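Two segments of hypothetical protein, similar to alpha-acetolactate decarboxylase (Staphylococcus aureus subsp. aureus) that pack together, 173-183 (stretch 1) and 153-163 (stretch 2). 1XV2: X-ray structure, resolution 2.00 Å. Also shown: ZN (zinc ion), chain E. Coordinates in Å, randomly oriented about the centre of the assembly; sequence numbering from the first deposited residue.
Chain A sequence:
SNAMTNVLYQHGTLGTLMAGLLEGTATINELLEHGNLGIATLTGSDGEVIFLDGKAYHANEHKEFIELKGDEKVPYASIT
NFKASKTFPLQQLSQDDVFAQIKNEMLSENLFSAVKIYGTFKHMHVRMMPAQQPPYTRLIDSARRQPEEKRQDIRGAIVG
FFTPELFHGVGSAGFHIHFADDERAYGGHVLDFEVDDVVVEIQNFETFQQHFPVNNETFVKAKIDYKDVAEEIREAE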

# COMPACT_ATOMS: atom_id res chain seq x y z
N ALA A 173 4.09 -4.70 -11.00
CA ALA A 173 3.34 -4.09 -12.09
C ALA A 173 2.48 -5.10 -12.84
O ALA A 173 2.94 -5.70 -13.81
CB ALA A 173 4.31 -3.40 -13.05
N GLY A 174 1.24 -5.28 -12.41
CA GLY A 174 0.37 -6.22 -13.08
C GLY A 174 0.32 -7.59 -12.42
O GLY A 174 0.20 -7.70 -11.20
N PHE A 175 0.41 -8.65 -13.23
CA PHE A 175 0.36 -10.01 -12.72
C PHE A 175 1.69 -10.54 -12.19
O PHE A 175 2.76 -10.28 -12.75
CB PHE A 175 -0.13 -10.97 -13.82
CG PHE A 175 -1.57 -10.76 -14.21
CD1 PHE A 175 -2.60 -11.17 -13.36
CD2 PHE A 175 -1.89 -10.15 -15.41
CE1 PHE A 175 -3.93 -10.97 -13.71
CE2 PHE A 175 -3.23 -9.95 -15.77
CZ PHE A 175 -4.25 -10.36 -14.92
N HIS A 176 1.61 -11.27 -11.08
CA HIS A 176 2.78 -11.89 -10.48
C HIS A 176 2.29 -13.28 -10.14
O HIS A 176 1.45 -13.46 -9.26
CB HIS A 176 3.22 -11.13 -9.22
CG HIS A 176 4.47 -11.67 -8.60
ND1 HIS A 176 5.10 -11.07 -7.53
CD2 HIS A 176 5.21 -12.77 -8.89
CE1 HIS A 176 6.16 -11.77 -7.19
NE2 HIS A 176 6.25 -12.81 -8.00
N ILE A 177 2.80 -14.27 -10.86
CA ILE A 177 2.36 -15.65 -10.69
C ILE A 177 3.47 -16.69 -10.60
O ILE A 177 4.51 -16.56 -11.24
CB ILE A 177 1.45 -16.06 -11.85
CG1 ILE A 177 2.12 -15.70 -13.18
CG2 ILE A 177 0.10 -15.37 -11.74
CD1 ILE A 177 1.40 -16.22 -14.41
N HIS A 178 3.21 -17.72 -9.80
CA HIS A 178 4.14 -18.82 -9.63
C HIS A 178 3.41 -20.09 -10.06
O HIS A 178 2.18 -20.11 -10.09
CB HIS A 178 4.58 -18.96 -8.17
CG HIS A 178 5.55 -17.91 -7.72
ND1 HIS A 178 6.13 -17.91 -6.47
CD2 HIS A 178 6.06 -16.83 -8.36
CE1 HIS A 178 6.94 -16.88 -6.36
NE2 HIS A 178 6.92 -16.21 -7.49
N PHE A 179 4.17 -21.13 -10.37
CA PHE A 179 3.60 -22.40 -10.81
C PHE A 179 4.12 -23.58 -10.00
O PHE A 179 5.24 -23.56 -9.50
CB PHE A 179 3.92 -22.62 -12.29
CG PHE A 179 3.44 -23.94 -12.83
CD1 PHE A 179 2.11 -24.12 -13.19
CD2 PHE A 179 4.33 -25.00 -12.99
CE1 PHE A 179 1.66 -25.34 -13.70
CE2 PHE A 179 3.89 -26.23 -13.50
CZ PHE A 179 2.55 -26.39 -13.85
N ALA A 180 3.28 -24.60 -9.87
CA ALA A 180 3.63 -25.84 -9.18
C ALA A 180 2.90 -26.96 -9.91
O ALA A 180 1.67 -26.93 -10.02
CB ALA A 180 3.21 -25.78 -7.71
N ASP A 181 3.65 -27.93 -10.41
CA ASP A 181 3.04 -29.04 -11.13
C ASP A 181 2.44 -30.06 -10.16
O ASP A 181 2.87 -30.16 -9.01
CB ASP A 181 4.07 -29.70 -12.06
CG ASP A 181 5.04 -30.63 -11.33
OD1 ASP A 181 5.38 -30.36 -10.15
OD2 ASP A 181 5.47 -31.62 -11.95
N ASP A 182 1.44 -30.79 -10.64
CA ASP A 182 0.76 -31.80 -9.84
C ASP A 182 1.72 -32.78 -9.18
O ASP A 182 1.51 -33.19 -8.04
CB ASP A 182 -0.24 -32.57 -10.71
CG ASP A 182 -1.54 -31.81 -10.91
OD1 ASP A 182 -1.51 -30.56 -10.95
OD2 ASP A 182 -2.60 -32.46 -11.04
N GLU A 183 2.79 -33.14 -9.89
CA GLU A 183 3.78 -34.06 -9.36
C GLU A 183 4.60 -33.46 -8.22
O GLU A 183 5.40 -34.15 -7.60
CB GLU A 183 4.74 -34.52 -10.46
CG GLU A 183 4.13 -35.44 -11.49
CD GLU A 183 5.16 -35.97 -12.46
OE1 GLU A 183 4.79 -36.74 -13.37
OE2 GLU A 183 6.35 -35.62 -12.30
ZN ZN E . 7.98 -14.27 -7.95
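Stretch 2 153-163: DIRGAIVGFFT

Stretch 2 lies beside stretch 1 as a neighbouring antiparallel β-strand. Its extended segment, running to Thr163, pairs with strand 174-181; the two axes approach to 4.5 Å and their N-to-C directions differ by 157°, and the contact buries 872 Å² summed over both sides. At the start, Asp153 marks a corner of the chain and stays out of reach of stretch 1. Ile154 (chi1 t, chi2 t) turns its CB toward stretch 1, bringing CD1 to 3.5 Å from Asp181 CB and to 4.0 Å from Phe179 CE2, at the edge of that ring.

Arg155 begins the backbone ladder: its O accepts a hydrogen bond from Asp182 N at 2.9 Å and another from water 1 at 3.0 Å. Its extended side chain forms a salt bridge with Asp182, NE to OD2 3.4 Å, but the oxygen lies over a face of the guanidinium, so the attraction is one of charge alone. Gly156 sits opposite Asp181, their CA atoms only 3.7 Å apart. With phi/psi of -175/-160° it is almost fully extended, and a CB here would clash with Phe179 CZ, Ala180 O and Asp181 CA.

Ala157 is hydrogen-bonded to Ala180 in both directions, N to O 2.9 Å and O to Ala180 N 3.0 Å; both methyl groups share the sheet face that carries His176 and His178. Ile158, on the other face, fits between two side chains of stretch 1, with CG1 3.6 Å from Phe179 CD1 and CG2 3.5 Å from Ile177 CB. Val159 repeats the reciprocal pairing, its N 2.9 Å from His178 O and its O 2.8 Å from His178 N.

Gly160 faces Ile177 at a CA-CA distance of 3.9 Å. Its lack of a side chain permits this close approach, since a CB would run into His176 O and Ile177 CG2. Phe161 then pairs with His176, its N 2.9 Å from His176 O and its O 2.9 Å from His176 N. The ends of the His176 and His178 side chains lead away from stretch 2, and their NE2 atoms bind ZN at 2.3 and 2.2 Å, respectively.

Phe162 returns to the face of Ile158 and directs its ring edge at the face of Phe175, with centroids 4.9 Å apart and planes at 58°; Phe162 CD1 comes within 3.7 Å of Phe175 CE1. Thr163 closes the ladder with a hydrogen bond from its N to Gly174 O at 2.9 Å, whereas the return bond from Gly174 N to Thr163 O, at 3.4 Å, is weak.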

# COMPACT_ATOMS: atom_id res chain seq x y z
N ASP A 153 3.23 -29.66 -22.09
CA ASP A 153 2.12 -30.55 -21.77
C ASP A 153 2.24 -31.05 -20.34
O ASP A 153 2.29 -32.25 -20.08
CB ASP A 153 2.12 -31.74 -22.74
CG ASP A 153 2.12 -31.29 -24.19
OD1 ASP A 153 1.16 -30.61 -24.60
OD2 ASP A 153 3.08 -31.63 -24.92
N ILE A 154 2.27 -30.10 -19.41
CA ILE A 154 2.41 -30.41 -18.00
C ILE A 154 1.13 -30.01 -17.27
O ILE A 154 0.48 -29.02 -17.62
CB ILE A 154 3.61 -29.65 -17.40
CG1 ILE A 154 3.89 -30.11 -15.97
CG2 ILE A 154 3.34 -28.15 -17.43
CD1 ILE A 154 5.17 -29.54 -15.39
N ARG A 155 0.76 -30.79 -16.26
CA ARG A 155 -0.43 -30.50 -15.48
C ARG A 155 -0.02 -29.92 -14.13
O ARG A 155 0.83 -30.47 -13.43
CB ARG A 155 -1.25 -31.79 -15.30
CG ARG A 155 -2.61 -31.58 -14.68
CD ARG A 155 -3.39 -32.89 -14.67
NE ARG A 155 -4.57 -32.82 -13.81
CZ ARG A 155 -5.33 -33.87 -13.50
NH1 ARG A 155 -5.03 -35.07 -13.98
NH2 ARG A 155 -6.38 -33.71 -12.70
N GLY A 156 -0.63 -28.79 -13.78
CA GLY A 156 -0.31 -28.15 -12.52
C GLY A 156 -1.20 -26.94 -12.26
O GLY A 156 -2.27 -26.81 -12.86
N ALA A 157 -0.75 -26.06 -11.38
CA ALA A 157 -1.53 -24.88 -11.05
C ALA A 157 -0.67 -23.63 -10.96
O ALA A 157 0.45 -23.66 -10.46
CB ALA A 157 -2.27 -25.09 -9.74
N ILE A 158 -1.22 -22.53 -11.47
CA ILE A 158 -0.56 -21.24 -11.42
C ILE A 158 -1.35 -20.44 -10.39
O ILE A 158 -2.58 -20.44 -10.41
CB ILE A 158 -0.66 -20.46 -12.75
CG1 ILE A 158 0.21 -21.12 -13.83
CG2 ILE A 158 -0.25 -19.01 -12.53
CD1 ILE A 158 0.15 -20.41 -15.17
N VAL A 159 -0.64 -19.77 -9.49
CA VAL A 159 -1.30 -18.93 -8.49
C VAL A 159 -0.55 -17.62 -8.48
O VAL A 159 0.66 -17.58 -8.72
CB VAL A 159 -1.27 -19.57 -7.07
CG1 VAL A 159 -1.96 -20.92 -7.09
CG2 VAL A 159 0.16 -19.70 -6.58
N GLY A 160 -1.27 -16.53 -8.23
CA GLY A 160 -0.63 -15.24 -8.20
C GLY A 160 -1.58 -14.12 -7.88
O GLY A 160 -2.72 -14.35 -7.47
N PHE A 161 -1.12 -12.89 -8.09
CA PHE A 161 -1.92 -11.72 -7.79
C PHE A 161 -1.73 -10.63 -8.83
O PHE A 161 -0.68 -10.54 -9.48
CB PHE A 161 -1.52 -11.16 -6.43
CG PHE A 161 -1.66 -12.14 -5.31
CD1 PHE A 161 -2.91 -12.41 -4.77
CD2 PHE A 161 -0.54 -12.80 -4.81
CE1 PHE A 161 -3.05 -13.34 -3.73
CE2 PHE A 161 -0.67 -13.72 -3.78
CZ PHE A 161 -1.92 -13.99 -3.24
N PHE A 162 -2.74 -9.79 -8.96
CA PHE A 162 -2.68 -8.66 -9.87
C PHE A 162 -2.60 -7.43 -8.99
O PHE A 162 -3.39 -7.28 -8.05
CB PHE A 162 -3.94 -8.59 -10.73
CG PHE A 162 -3.97 -7.39 -11.64
CD1 PHE A 162 -3.27 -7.39 -12.84
CD2 PHE A 162 -4.67 -6.25 -11.27
CE1 PHE A 162 -3.26 -6.27 -13.67
CE2 PHE A 162 -4.67 -5.12 -12.10
CZ PHE A 162 -3.96 -5.13 -13.30
N THR A 163 -1.65 -6.55 -9.29
CA THR A 163 -1.47 -5.32 -8.54
C THR A 163 -1.85 -4.14 -9.42
O THR A 163 -1.36 -4.03 -10.55
CB THR A 163 -0.00 -5.17 -8.10
OG1 THR A 163 0.37 -6.29 -7.28
CG2 THR A 163 0.19 -3.88 -7.32
O HOH W 1 2.41 -32.93 -12.92
O HOH W 2 10.33 -14.75 -7.57
O HOH W 3 9.51 -12.32 -7.61
O HOH W 4 8.99 -13.72 -5.76